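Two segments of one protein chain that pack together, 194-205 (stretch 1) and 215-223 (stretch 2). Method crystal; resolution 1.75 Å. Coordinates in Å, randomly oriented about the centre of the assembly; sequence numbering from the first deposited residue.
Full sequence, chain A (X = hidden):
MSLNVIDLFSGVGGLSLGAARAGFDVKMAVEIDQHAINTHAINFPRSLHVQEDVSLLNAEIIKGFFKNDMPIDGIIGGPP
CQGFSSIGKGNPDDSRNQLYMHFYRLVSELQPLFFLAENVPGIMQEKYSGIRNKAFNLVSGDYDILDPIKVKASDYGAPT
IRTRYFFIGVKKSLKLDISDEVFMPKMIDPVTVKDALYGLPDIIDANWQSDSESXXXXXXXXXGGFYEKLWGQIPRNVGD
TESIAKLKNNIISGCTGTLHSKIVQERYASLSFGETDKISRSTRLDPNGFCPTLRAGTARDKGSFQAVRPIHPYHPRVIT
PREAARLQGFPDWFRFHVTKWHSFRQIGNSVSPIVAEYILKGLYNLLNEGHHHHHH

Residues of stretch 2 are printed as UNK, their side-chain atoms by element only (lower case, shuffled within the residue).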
# COMPACT_ATOMS: atom_id res chain seq x y z
N LYS A 194 1.46 -9.84 -17.51
CA LYS A 194 1.99 -11.16 -17.80
C LYS A 194 3.17 -11.48 -16.93
O LYS A 194 3.31 -12.61 -16.46
CB LYS A 194 2.33 -11.24 -19.31
CG LYS A 194 3.25 -12.37 -19.76
CD LYS A 194 3.42 -12.32 -21.30
CE LYS A 194 3.74 -13.69 -21.92
NZ LYS A 194 3.52 -13.71 -23.43
N ASP A 195 4.05 -10.51 -16.70
CA ASP A 195 5.22 -10.75 -15.84
C ASP A 195 4.81 -10.92 -14.38
O ASP A 195 5.40 -11.72 -13.66
CB ASP A 195 6.20 -9.57 -15.88
CG ASP A 195 6.72 -9.26 -17.29
OD1 ASP A 195 6.95 -10.21 -18.07
OD2 ASP A 195 6.91 -8.06 -17.59
N ALA A 196 3.82 -10.15 -13.95
CA ALA A 196 3.49 -10.15 -12.50
C ALA A 196 2.81 -11.45 -12.12
O ALA A 196 3.04 -11.97 -11.04
CB ALA A 196 2.57 -8.97 -12.16
N LEU A 197 2.04 -12.00 -13.05
CA LEU A 197 1.23 -13.21 -12.81
C LEU A 197 1.95 -14.52 -13.13
O LEU A 197 1.38 -15.60 -12.94
CB LEU A 197 -0.08 -13.13 -13.58
CG LEU A 197 -0.96 -11.94 -13.21
CD1 LEU A 197 -2.35 -12.12 -13.78
CD2 LEU A 197 -1.02 -11.76 -11.69
N TYR A 198 3.23 -14.43 -13.53
CA TYR A 198 4.05 -15.59 -13.91
C TYR A 198 4.05 -16.65 -12.83
O TYR A 198 4.36 -16.35 -11.65
CB TYR A 198 5.52 -15.20 -14.18
CG TYR A 198 6.42 -16.43 -14.23
CD1 TYR A 198 6.49 -17.20 -15.38
CD2 TYR A 198 7.14 -16.86 -13.10
CE1 TYR A 198 7.27 -18.34 -15.45
CE2 TYR A 198 7.90 -18.02 -13.14
CZ TYR A 198 7.95 -18.74 -14.33
OH TYR A 198 8.69 -19.88 -14.43
N GLY A 199 3.78 -17.90 -13.23
CA GLY A 199 4.07 -19.06 -12.36
C GLY A 199 2.99 -19.42 -11.34
O GLY A 199 3.13 -20.39 -10.59
N LEU A 200 1.91 -18.65 -11.32
CA LEU A 200 0.79 -18.94 -10.44
C LEU A 200 -0.01 -20.13 -10.99
O LEU A 200 0.03 -20.40 -12.21
CB LEU A 200 -0.10 -17.68 -10.31
CG LEU A 200 0.44 -16.49 -9.49
CD1 LEU A 200 -0.42 -15.25 -9.71
CD2 LEU A 200 0.50 -16.78 -7.98
N PRO A 201 -0.77 -20.84 -10.12
CA PRO A 201 -1.53 -21.99 -10.62
C PRO A 201 -2.59 -21.66 -11.68
O PRO A 201 -3.33 -20.67 -11.54
CB PRO A 201 -2.17 -22.60 -9.37
CG PRO A 201 -2.07 -21.55 -8.30
CD PRO A 201 -0.85 -20.70 -8.65
N ASP A 202 -2.68 -22.49 -12.72
CA ASP A 202 -3.72 -22.33 -13.74
C ASP A 202 -5.07 -22.89 -13.30
O ASP A 202 -6.12 -22.51 -13.84
CB ASP A 202 -3.31 -23.02 -15.05
CG ASP A 202 -2.37 -22.17 -15.89
OD1 ASP A 202 -2.63 -20.94 -16.04
OD2 ASP A 202 -1.36 -22.72 -16.38
N ILE A 203 -5.03 -23.84 -12.37
CA ILE A 203 -6.23 -24.43 -11.80
C ILE A 203 -6.37 -24.00 -10.35
O ILE A 203 -5.49 -24.28 -9.53
CB ILE A 203 -6.21 -25.98 -11.83
CG1 ILE A 203 -5.93 -26.53 -13.24
CG2 ILE A 203 -7.50 -26.56 -11.22
CD1 ILE A 203 -6.95 -26.17 -14.28
N ILE A 204 -7.48 -23.33 -10.02
CA ILE A 204 -7.60 -22.85 -8.64
C ILE A 204 -8.95 -23.26 -8.05
O ILE A 204 -9.85 -23.64 -8.79
CB ILE A 204 -7.46 -21.29 -8.55
CG1 ILE A 204 -8.46 -20.64 -9.53
CG2 ILE A 204 -6.02 -20.85 -8.79
CD1 ILE A 204 -8.39 -19.18 -9.52
N ASP A 205 -9.05 -23.23 -6.72
CA ASP A 205 -10.29 -23.51 -6.02
C ASP A 205 -11.23 -22.32 -6.22
O ASP A 205 -11.06 -21.27 -5.58
CB ASP A 205 -9.99 -23.63 -4.51
CG ASP A 205 -11.24 -23.87 -3.66
OD1 ASP A 205 -12.37 -24.08 -4.17
OD2 ASP A 205 -11.07 -23.90 -2.45
N UNK A 215 -3.66 -22.21 0.22
CA UNK A 215 -2.21 -22.33 0.04
C UNK A 215 -1.94 -23.18 -1.21
O UNK A 215 -2.50 -24.27 -1.35
c UNK A 215 -1.56 -23.03 1.23
n UNK A 215 -2.13 -21.80 4.68
c UNK A 215 0.46 -19.16 4.40
c UNK A 215 0.22 -20.48 2.35
c UNK A 215 -2.40 -22.65 3.62
c UNK A 215 -1.15 -20.93 4.31
c UNK A 215 0.84 -19.44 3.08
c UNK A 215 -0.55 -19.89 5.04
c UNK A 215 -1.60 -22.33 2.56
c UNK A 215 -0.78 -21.24 2.98
N UNK A 216 -1.08 -22.69 -2.10
CA UNK A 216 -0.82 -23.35 -3.37
C UNK A 216 0.63 -23.24 -3.76
O UNK A 216 1.27 -22.21 -3.52
n UNK A 216 -3.00 -25.16 -5.73
c UNK A 216 -3.45 -24.58 -4.45
c UNK A 216 -3.60 -25.02 -6.88
c UNK A 216 -1.69 -22.72 -4.47
c UNK A 216 -3.18 -23.06 -4.42
n UNK A 216 -4.74 -24.32 -6.98
n UNK A 216 -3.09 -25.61 -7.95
N UNK A 217 1.14 -24.28 -4.44
CA UNK A 217 2.47 -24.29 -4.99
C UNK A 217 2.58 -23.43 -6.23
O UNK A 217 1.69 -23.46 -7.12
o UNK A 217 2.97 -26.50 -4.11
c UNK A 217 2.90 -25.77 -5.32
c UNK A 217 4.26 -25.82 -6.04
N UNK A 218 3.64 -22.61 -6.27
CA UNK A 218 3.94 -21.79 -7.44
C UNK A 218 5.31 -22.16 -8.04
O UNK A 218 6.13 -22.83 -7.41
c UNK A 218 2.56 -19.83 -6.63
c UNK A 218 4.98 -20.05 -5.96
c UNK A 218 5.48 -18.61 -5.88
c UNK A 218 3.97 -20.30 -7.08
N UNK A 219 5.53 -21.69 -9.25
CA UNK A 219 6.87 -21.74 -9.85
C UNK A 219 7.57 -20.46 -9.48
O UNK A 219 7.03 -19.37 -9.70
c UNK A 219 6.16 -23.11 -11.85
c UNK A 219 6.77 -21.83 -11.36
c UNK A 219 5.39 -24.32 -13.89
n UNK A 219 5.77 -25.51 -13.07
c UNK A 219 6.11 -23.09 -13.37
N UNK A 220 8.73 -20.59 -8.85
CA UNK A 220 9.57 -19.43 -8.62
C UNK A 220 10.97 -19.64 -9.15
O UNK A 220 11.92 -19.80 -8.40
c UNK A 220 11.14 -19.05 -4.02
c UNK A 220 9.85 -18.97 -4.79
c UNK A 220 9.88 -19.84 -6.05
c UNK A 220 9.54 -18.93 -7.17
n UNK A 220 11.06 -19.86 -2.78
N UNK A 221 11.07 -19.67 -10.47
CA UNK A 221 12.35 -19.82 -11.15
C UNK A 221 12.57 -18.62 -12.06
O UNK A 221 12.95 -18.77 -13.22
c UNK A 221 11.15 -21.26 -12.89
o UNK A 221 10.35 -20.29 -12.96
o UNK A 221 10.98 -22.32 -13.52
c UNK A 221 12.36 -21.12 -11.97
N UNK A 222 12.28 -17.43 -11.55
CA UNK A 222 12.59 -16.22 -12.29
C UNK A 222 13.47 -15.27 -11.54
O UNK A 222 13.61 -15.35 -10.30
c UNK A 222 11.37 -15.52 -12.85
c UNK A 222 10.13 -14.99 -14.87
c UNK A 222 8.78 -14.96 -16.91
n UNK A 222 9.64 -15.56 -16.10
c UNK A 222 11.06 -15.95 -14.23
n UNK A 222 8.39 -15.56 -18.03
n UNK A 222 8.33 -13.75 -16.60
N UNK A 223 14.07 -14.39 -12.33
CA UNK A 223 15.16 -13.53 -11.92
C UNK A 223 14.84 -12.11 -12.35
O UNK A 223 14.19 -11.90 -13.39
c UNK A 223 17.19 -15.60 -9.76
c UNK A 223 17.88 -15.53 -11.12
c UNK A 223 16.90 -15.44 -12.30
c UNK A 223 16.47 -13.98 -12.60
n UNK A 223 18.20 -15.69 -8.68
O HOH W 1 5.01 -17.65 -9.35
O HOH W 2 10.91 -18.25 -16.60
O HOH W 3 1.83 -23.24 -10.02
O HOH W 4 -6.60 -22.92 -5.14

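Position 215 carries one carbon leading to fused five- and six-membered rings that hold eight carbons and one nitrogen, the indole of tryptophan. Trp215 stays out of reach of stretch 1 and makes no contact with it.

Position 216 has three carbons, a nitrogen, then a carbon bearing two more nitrogens, one of them 2.7 Å from Ile203 O; this is arginine. Arg216 NH1 donates to Ile203 O at 2.7 Å with an N-H...O angle of 162°, whereas Arg216 NH2 reaches the same oxygen at 3.2 Å and 132°, a weak bond. The carbonyl lies at the edge of the guanidinium, where its hydrogens point, while Pro201 CB covers one face, 3.5 Å from Arg216 NH2.

At 217 a single carbon carries one oxygen and one carbon, as in threonine, and points away from stretch 1. The backbone of Thr217 still takes part, because water 3 donates to Thr217 O (2.9 Å) and to Gly199 O (3.2 Å).

Position 218 shows four carbons, forked at the first, with one arm two carbons long: isoleucine. The short arm of Ile218, CG2, lies 3.9 Å from Leu200 CD2 and 4.1 Å from Pro201 CD, forming a small apolar patch.

Position 219 has four carbons in a row ending in nitrogen, hence lysine. Its CB points toward stretch 1, but the chain end leads away. The backbone makes the firm contact: Lys219 N donates to Gly199 O at 3.0 Å and a nearly straight 172°. An ideal CB on Gly199 would fall 2.6 Å from Lys219 O, so this close approach suits a glycine, as does its positive phi.

Position 220 repeats the four carbons and nitrogen; Lys220 points away.

Position 221 has two carbons, the second carrying two oxygens, so it is aspartate. Asp221 OD1 is modelled 2.3 Å from Tyr198 OH, too short to interpret.

Position 222 again has three carbons, a nitrogen and a carbon with two nitrogens. Arg222 lays its guanidinium flat on Tyr198, with centres 4.1 Å apart and planes at 14°. Arg222 CD sits over the ring face, 4.0 Å from the centroid, while the charged group is off-centre.

Position 223, four carbons and a terminal nitrogen, is Lys223, poorly ordered and out of reach.

The contact thus has a backbone hydrogen bond at its middle, flanked by two arginines used differently: Arg216 grips a carbonyl through its edge, and Arg222 stacks by its face. Water 1 reinforces the middle, donating to Tyr198 O and Lys219 O, both at 2.7 Å.

Stretch 2, residues 215-223: WRTIKKDRK
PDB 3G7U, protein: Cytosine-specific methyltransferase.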